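Local coordinates for protein type III effector HopU1 (Pseudomonas syringae pv. tomato, PDB 3U0J) that probably transfers ADP-ribose from NAD+ to arginine residues of target proteins, acting as a bacterial type III effector, at residues Ala257-Glu260 and Gly261-Leu264; Ser234-Pro237 and Ser238-Glu241. All coordinates share one frame; numbering follows the deposited sequence.

Interaction 1 of 2, residues Ala257-Glu260 and Gly261-Leu264; sequences ALSE and GKHL
Lys262 lies against Leu258, Ser259 and Glu260 at the turn of a β-hairpin, where strand 248-257 reverses into strand 263-269. Its backbone ties the two arms at both polar groups: Leu258 N donates to Lys262 O (2.9 Å), and Lys262 N donates almost straight, at 170°, to Ser259 O. Beyond these bonds Ala257 and His263 form a non-hydrogen-bonded antiparallel pair. The positive phi of Gly261 (109°) favours glycine, although the tip, modelled with a cis peptide before this residue, is less certain.

Lys262 CB sits 3.8 Å from Ser259 O and 3.9 Å from Leu258 CB. With CG turned away from its own carbonyl carbon (chi1 -53°), the stem runs side by side with Glu260, Lys262 CG lying 3.6 Å from Glu260 CB. Lys262 CD passes Ser259 OG at 4.4 Å, and Lys262 CE comes 3.7 Å from Glu260 OE2. The charged ends do not pair, since Glu260 OE2 and Lys262 NZ are 4.6 Å apart, and Glu260 is poorly ordered. NZ is taken instead by the carbonyl oxygens of Val209, Thr214 and Asn216. On the strand side, Leu258 CD2 packs on Leu264 CB (3.8 Å). A long aliphatic stem with a cationic tip thus lets a buried lysine bind the hairpin to residues 209-216, its ammonium group probably stabilised by the three carbonyl oxygens that accept from it.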
loop_
_atom_site.group_PDB
_atom_site.type_symbol
_atom_site.label_atom_id
_atom_site.label_comp_id
_atom_site.label_asym_id
_atom_site.label_seq_id
_atom_site.Cartn_x
_atom_site.Cartn_y
_atom_site.Cartn_z
ATOM N N ALA A 257 -6.755 3.190 25.779
ATOM C CA ALA A 257 -8.044 2.659 25.448
ATOM C C ALA A 257 -8.975 3.725 24.979
ATOM O O ALA A 257 -8.727 4.869 25.145
ATOM C CB ALA A 257 -8.608 1.991 26.597
ATOM N N LEU A 258 -10.043 3.290 24.344
ATOM C CA LEU A 258 -11.125 4.115 23.889
ATOM C C LEU A 258 -12.382 3.454 24.378
ATOM O O LEU A 258 -12.415 2.912 25.416
ATOM C CB LEU A 258 -11.134 4.161 22.385
ATOM C CG LEU A 258 -9.869 4.531 21.646
ATOM C CD1 LEU A 258 -10.015 4.299 20.198
ATOM C CD2 LEU A 258 -9.548 5.936 21.866
ATOM N N SER A 259 -13.431 3.462 23.625
ATOM C CA SER A 259 -14.633 2.794 24.066
ATOM C C SER A 259 -14.395 1.304 24.181
ATOM O O SER A 259 -13.289 0.910 24.128
ATOM C CB SER A 259 -15.658 3.045 23.006
ATOM O OG SER A 259 -15.074 3.837 22.000
ATOM N N GLU A 260 -15.422 0.476 24.344
ATOM C CA GLU A 260 -15.284 -0.958 24.163
ATOM C C GLU A 260 -14.067 -1.257 25.054
ATOM O O GLU A 260 -14.022 -0.729 26.176
ATOM C CB GLU A 260 -15.036 -1.293 22.697
ATOM C CG GLU A 260 -16.190 -1.949 21.966
ATOM C CD GLU A 260 -17.033 -0.964 21.142
ATOM O OE1 GLU A 260 -17.129 0.235 21.515
ATOM O OE2 GLU A 260 -17.602 -1.399 20.111
ATOM N N GLY A 261 -13.071 -2.052 24.625
ATOM C CA GLY A 261 -13.021 -2.805 23.381
ATOM C C GLY A 261 -12.030 -2.262 22.360
ATOM O O GLY A 261 -11.408 -3.013 21.606
ATOM N N LYS A 262 -11.895 -0.944 22.324
ATOM C CA LYS A 262 -11.112 -0.298 21.289
ATOM C C LYS A 262 -9.833 0.290 21.852
ATOM O O LYS A 262 -9.771 0.711 23.018
ATOM C CB LYS A 262 -11.935 0.793 20.588
ATOM C CG LYS A 262 -13.275 0.302 20.059
ATOM C CD LYS A 262 -13.780 1.103 18.860
ATOM C CE LYS A 262 -15.001 0.428 18.273
ATOM N NZ LYS A 262 -15.083 0.617 16.814
ATOM N N HIS A 263 -8.804 0.328 21.013
ATOM C CA HIS A 263 -7.525 0.863 21.443
ATOM C C HIS A 263 -6.930 1.799 20.415
ATOM O O HIS A 263 -7.168 1.667 19.222
ATOM C CB HIS A 263 -6.573 -0.273 21.775
ATOM C CG HIS A 263 -7.160 -1.273 22.715
ATOM N ND1 HIS A 263 -6.897 -1.261 24.069
ATOM C CD2 HIS A 263 -8.036 -2.286 22.504
ATOM C CE1 HIS A 263 -7.570 -2.240 24.648
ATOM N NE2 HIS A 263 -8.272 -2.875 23.722
ATOM N N LEU A 264 -6.163 2.760 20.894
ATOM C CA LEU A 264 -5.581 3.734 20.021
ATOM C C LEU A 264 -4.093 3.733 20.248
ATOM O O LEU A 264 -3.636 3.950 21.366
ATOM C CB LEU A 264 -6.146 5.119 20.338
ATOM C CG LEU A 264 -5.339 6.291 19.768
ATOM C CD1 LEU A 264 -5.468 6.357 18.264
ATOM C CD2 LEU A 264 -5.795 7.584 20.361
#

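Interaction 2 of 2, residues Ser234-Pro237 and Ser238-Glu241; sequences SQAP and SEEE
Ser234 and Glu241, at the two ends of residues 234-241, are joined through their side chains: Ser234 OG donates to Glu241 OE1 over 2.8 Å, reaching the oxygen from above the carboxylate plane, about 50° out of it. The same hydroxyl is also an acceptor, Ser234 OG taking the N-H of Ala236 (N to OG 3.2 Å) in an ST turn. OG lies anti to the backbone N (chi1 -176°), and from there it serves both partners. A serine fits here because a single small hydroxyl can give one hydrogen bond and receive another. The second carboxylate oxygen, Glu241 OE2, has a weak hydrogen bond to Ser199 OG.

Glu239 and Glu241 match the E-x-E signature of arginine-specific ADP-ribosyltransferases, and residues 234-241 probably include part of the ADP-ribosylating turn-turn loop, which carries that signature. Ser199, from strand 199-201, would belong to the serine-bearing motif that steadies the second glutamate in relatives.

The backbone from Pro237 to Glu239 winds through a short 3-10 turn. Glu239 N gives its hydrogen to Ala236 O (3.0 Å), and Glu240 N to Pro237 O, each bond spanning three residues. Proline suits the start of such a turn: its ring restricts phi to values near the -53° found here, and its missing N-H costs nothing at a position where none is needed. The Glu239 side chain extends past the methyl of Ala236. Outside the segments, Glu239 O accepts from Thr201 OG1, Glu240 and Arg202 are joined by a backbone hydrogen bond, and Glu240 OE1 makes a long, weak ion pair with Arg202 NE.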
loop_
_atom_site.group_PDB
_atom_site.type_symbol
_atom_site.label_atom_id
_atom_site.label_comp_id
_atom_site.label_asym_id
_atom_site.label_seq_id
_atom_site.Cartn_x
_atom_site.Cartn_y
_atom_site.Cartn_z
ATOM N N SER A 234 -5.279 5.718 -7.382
ATOM C CA SER A 234 -6.045 4.737 -6.628
ATOM C C SER A 234 -7.375 4.396 -7.299
ATOM O O SER A 234 -7.985 5.239 -7.957
ATOM C CB SER A 234 -6.291 5.244 -5.217
ATOM O OG SER A 234 -6.958 4.242 -4.462
ATOM N N GLN A 235 -7.810 3.151 -7.149
ATOM C CA GLN A 235 -9.088 2.732 -7.704
ATOM C C GLN A 235 -10.201 3.477 -6.989
ATOM O O GLN A 235 -11.288 3.718 -7.546
ATOM C CB GLN A 235 -9.302 1.229 -7.532
ATOM C CG GLN A 235 -10.634 0.781 -8.088
ATOM C CD GLN A 235 -10.852 -0.710 -8.002
ATOM O OE1 GLN A 235 -10.981 -1.385 -9.032
ATOM N NE2 GLN A 235 -10.917 -1.240 -6.776
ATOM N N ALA A 236 -9.911 3.822 -5.736
ATOM C CA ALA A 236 -10.813 4.607 -4.906
ATOM C C ALA A 236 -10.111 5.851 -4.340
ATOM O O ALA A 236 -9.682 5.871 -3.188
ATOM C CB ALA A 236 -11.390 3.746 -3.790
ATOM N N PRO A 237 -9.997 6.894 -5.169
ATOM C CA PRO A 237 -9.436 8.195 -4.787
ATOM C C PRO A 237 -10.111 8.783 -3.537
ATOM O O PRO A 237 -9.421 9.310 -2.659
ATOM C CB PRO A 237 -9.735 9.074 -6.014
ATOM C CG PRO A 237 -9.846 8.098 -7.185
ATOM C CD PRO A 237 -10.457 6.864 -6.577
ATOM N N SER A 238 -11.443 8.697 -3.474
ATOM C CA SER A 238 -12.236 9.162 -2.328
ATOM C C SER A 238 -11.769 8.576 -0.988
ATOM O O SER A 238 -12.065 9.137 0.067
ATOM C CB SER A 238 -13.708 8.795 -2.536
ATOM O OG SER A 238 -13.902 7.385 -2.424
ATOM N N GLU A 239 -11.081 7.434 -1.029
ATOM C CA GLU A 239 -10.507 6.858 0.180
ATOM C C GLU A 239 -9.342 7.729 0.672
ATOM O O GLU A 239 -8.886 7.570 1.793
ATOM C CB GLU A 239 -10.077 5.395 -0.040
ATOM C CG GLU A 239 -11.228 4.376 -0.016
ATOM C CD GLU A 239 -10.879 3.019 -0.681
ATOM O OE1 GLU A 239 -9.721 2.832 -1.140
ATOM O OE2 GLU A 239 -11.774 2.133 -0.753
ATOM N N GLU A 240 -8.879 8.650 -0.174
ATOM C CA GLU A 240 -7.848 9.636 0.182
ATOM C C GLU A 240 -6.612 9.036 0.839
ATOM O O GLU A 240 -6.126 9.564 1.847
ATOM C CB GLU A 240 -8.407 10.730 1.094
ATOM C CG GLU A 240 -9.314 11.742 0.408
ATOM C CD GLU A 240 -9.490 13.034 1.227
ATOM O OE1 GLU A 240 -8.671 13.291 2.149
ATOM O OE2 GLU A 240 -10.443 13.803 0.935
ATOM N N GLU A 241 -6.086 7.959 0.260
ATOM C CA GLU A 241 -4.993 7.231 0.885
ATOM C C GLU A 241 -3.556 7.738 0.651
ATOM O O GLU A 241 -3.214 8.293 -0.384
ATOM C CB GLU A 241 -5.100 5.742 0.587
ATOM C CG GLU A 241 -5.399 5.431 -0.825
ATOM C CD GLU A 241 -5.891 4.002 -1.005
ATOM O OE1 GLU A 241 -6.909 3.852 -1.739
ATOM O OE2 GLU A 241 -5.269 3.053 -0.417
#

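Interaction 2 comes first along the chain, in the loop between strands 227-229 and 241-243; the chain then runs through strands 241-243 and 248-257 before interaction 1 turns it back into strand 263-269. The two belong to different sheets: the first loop serves the three-stranded antiparallel sheet 199-201, 241-243 and 227-229, the hairpin the five-stranded mixed sheet. The centres of interactions 1 and 2 are about 27 Å apart. The nearest atoms of interactions 1 and 2 are about 17 Å apart, with no touch. Interaction 2 is partly buried, its centre about 12 Å from the chain's centre, and probably carries the transferase signature, while interaction 1 is a surface turn about 25 Å from that centre.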